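Local coordinates for DNA excision repair protein ERCC-6-like (Homo sapiens, PDB 5JNO) that works as an ATP-dependent DNA translocase that senses tension, associating with stretched, catenated DNA until it is resolved during anaphase, at residues B[11-16]-B[41-47]. Residue numbers count along the deposited sequence, not the author numbering.
Sequences HYLRYV and IFPNEKV
A TPR packs two helices antiparallel, and in this N-terminal TPR of the translocase one tyrosine also packs against the segment leading out of the second. Residues 11-16 are regular helix; 41-47 runs extended through Phe42, Pro43 and Asn44, the N-cap, before turning helical at Glu45. Tyr12 CA lies 6.3 Å from Ile41 CA, and Val16 CA 8.1 Å from Val47 CA. Tyr12, chi1 t, brings CD1 to 3.6 Å from Phe42 CB; Phe42 CG lies over one face of the Tyr12 ring, and the rings meet obliquely, centroids 5.4 Å apart and planes at 43°. Tyr12 OH meets Val47 CG2 at 3.6 Å and is hydrogen-bonded to Gln38 of the BEN domain-containing protein 3 chain, whose Arg34 makes a cation-pi contact with Phe42. Ile41 (m, t) sends CD1 to 3.7 Å from Tyr12 N and 3.9 Å from Tyr15 CE2, at that ring's edge. Helix 6-25 packs on helix 28-41 through Tyr12 and Val16 on Ala38, and reaches helix 45-48 where Val16 CG2 touches Val47 CG2 at 4.1 Å.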
# COMPACT_ATOMS: atom_id res chain seq x y z
N HIS B 11 -8.95 3.78 -6.19
CA HIS B 11 -8.83 3.45 -7.61
C HIS B 11 -7.71 2.44 -7.86
O HIS B 11 -7.92 1.45 -8.57
CB HIS B 11 -8.57 4.71 -8.44
CG HIS B 11 -9.80 5.54 -8.64
ND1 HIS B 11 -10.96 5.03 -9.19
CD2 HIS B 11 -10.04 6.84 -8.38
CE1 HIS B 11 -11.87 5.98 -9.24
NE2 HIS B 11 -11.34 7.09 -8.75
N TYR B 12 -6.54 2.69 -7.26
CA TYR B 12 -5.43 1.75 -7.30
C TYR B 12 -5.86 0.36 -6.86
O TYR B 12 -5.66 -0.63 -7.61
CB TYR B 12 -4.26 2.23 -6.48
CG TYR B 12 -3.15 1.21 -6.38
CD1 TYR B 12 -2.16 1.11 -7.37
CD2 TYR B 12 -3.09 0.32 -5.31
CE1 TYR B 12 -1.14 0.15 -7.29
CE2 TYR B 12 -2.09 -0.65 -5.22
CZ TYR B 12 -1.11 -0.72 -6.23
OH TYR B 12 -0.13 -1.67 -6.14
N LEU B 13 -6.48 0.28 -5.70
CA LEU B 13 -6.89 -1.01 -5.16
C LEU B 13 -7.97 -1.73 -5.99
O LEU B 13 -7.95 -2.95 -6.09
CB LEU B 13 -7.32 -0.90 -3.70
CG LEU B 13 -6.19 -0.56 -2.70
CD1 LEU B 13 -6.75 0.02 -1.40
CD2 LEU B 13 -5.35 -1.78 -2.36
N ARG B 14 -8.93 -1.01 -6.54
CA ARG B 14 -9.99 -1.62 -7.33
C ARG B 14 -9.35 -2.16 -8.64
O ARG B 14 -9.64 -3.27 -9.04
CB ARG B 14 -11.12 -0.60 -7.61
CG ARG B 14 -12.24 -1.04 -8.57
CD ARG B 14 -13.20 0.12 -8.85
NE ARG B 14 -13.90 0.57 -7.63
CZ ARG B 14 -13.68 1.71 -6.94
NH1 ARG B 14 -12.78 2.63 -7.32
NH2 ARG B 14 -14.41 1.95 -5.83
N TYR B 15 -8.46 -1.37 -9.24
CA TYR B 15 -7.74 -1.76 -10.45
C TYR B 15 -6.95 -3.04 -10.27
O TYR B 15 -7.06 -3.94 -11.10
CB TYR B 15 -6.81 -0.65 -10.97
CG TYR B 15 -7.53 0.57 -11.51
CD1 TYR B 15 -8.79 0.47 -12.12
CD2 TYR B 15 -6.94 1.83 -11.42
CE1 TYR B 15 -9.43 1.59 -12.63
CE2 TYR B 15 -7.58 2.96 -11.90
CZ TYR B 15 -8.82 2.83 -12.50
OH TYR B 15 -9.44 3.94 -12.99
N VAL B 16 -6.20 -3.15 -9.19
CA VAL B 16 -5.45 -4.38 -8.91
C VAL B 16 -6.39 -5.55 -8.66
O VAL B 16 -6.14 -6.63 -9.18
CB VAL B 16 -4.46 -4.23 -7.72
CG1 VAL B 16 -3.84 -5.56 -7.29
CG2 VAL B 16 -3.36 -3.26 -8.10
N ILE B 41 -1.01 5.30 -11.01
CA ILE B 41 -1.30 5.90 -9.70
C ILE B 41 -0.16 5.62 -8.72
O ILE B 41 0.32 6.54 -8.06
CB ILE B 41 -2.63 5.37 -9.12
CG1 ILE B 41 -3.79 5.69 -10.08
CG2 ILE B 41 -2.89 5.95 -7.72
CD1 ILE B 41 -5.09 4.99 -9.76
N PHE B 42 0.28 4.37 -8.63
CA PHE B 42 1.20 3.95 -7.57
C PHE B 42 2.12 2.85 -8.10
O PHE B 42 1.88 1.66 -7.88
CB PHE B 42 0.39 3.46 -6.35
CG PHE B 42 1.18 3.21 -5.09
CD1 PHE B 42 2.58 3.20 -5.05
CD2 PHE B 42 0.49 2.95 -3.90
CE1 PHE B 42 3.27 2.96 -3.87
CE2 PHE B 42 1.17 2.71 -2.71
CZ PHE B 42 2.56 2.72 -2.70
N PRO B 43 3.19 3.25 -8.80
CA PRO B 43 4.05 2.23 -9.41
C PRO B 43 4.76 1.39 -8.34
O PRO B 43 5.16 1.95 -7.32
CB PRO B 43 5.04 3.05 -10.25
CG PRO B 43 5.01 4.44 -9.69
CD PRO B 43 3.63 4.62 -9.14
N ASN B 44 4.89 0.08 -8.55
CA ASN B 44 5.64 -0.79 -7.65
C ASN B 44 6.03 -2.09 -8.32
O ASN B 44 5.31 -2.57 -9.19
CB ASN B 44 4.86 -1.09 -6.34
CG ASN B 44 3.52 -1.80 -6.60
OD1 ASN B 44 2.52 -1.16 -6.95
ND2 ASN B 44 3.49 -3.11 -6.39
N GLU B 45 7.14 -2.65 -7.88
CA GLU B 45 7.69 -3.89 -8.38
C GLU B 45 6.64 -4.97 -8.67
O GLU B 45 6.68 -5.57 -9.75
CB GLU B 45 8.75 -4.43 -7.39
CG GLU B 45 9.26 -5.86 -7.60
CD GLU B 45 9.66 -6.19 -9.04
OE1 GLU B 45 9.88 -5.26 -9.86
OE2 GLU B 45 9.75 -7.39 -9.37
N LYS B 46 5.71 -5.20 -7.74
CA LYS B 46 4.74 -6.29 -7.91
C LYS B 46 3.79 -6.10 -9.10
O LYS B 46 3.53 -7.05 -9.82
CB LYS B 46 3.97 -6.55 -6.61
CG LYS B 46 4.82 -7.16 -5.49
CD LYS B 46 5.57 -8.43 -5.91
CE LYS B 46 6.09 -9.22 -4.71
NZ LYS B 46 5.02 -10.04 -4.07
N VAL B 47 3.34 -4.87 -9.33
CA VAL B 47 2.46 -4.55 -10.44
C VAL B 47 3.23 -4.55 -11.75
O VAL B 47 2.81 -5.21 -12.70
CB VAL B 47 1.73 -3.21 -10.24
CG1 VAL B 47 1.22 -2.63 -11.56
CG2 VAL B 47 0.58 -3.40 -9.27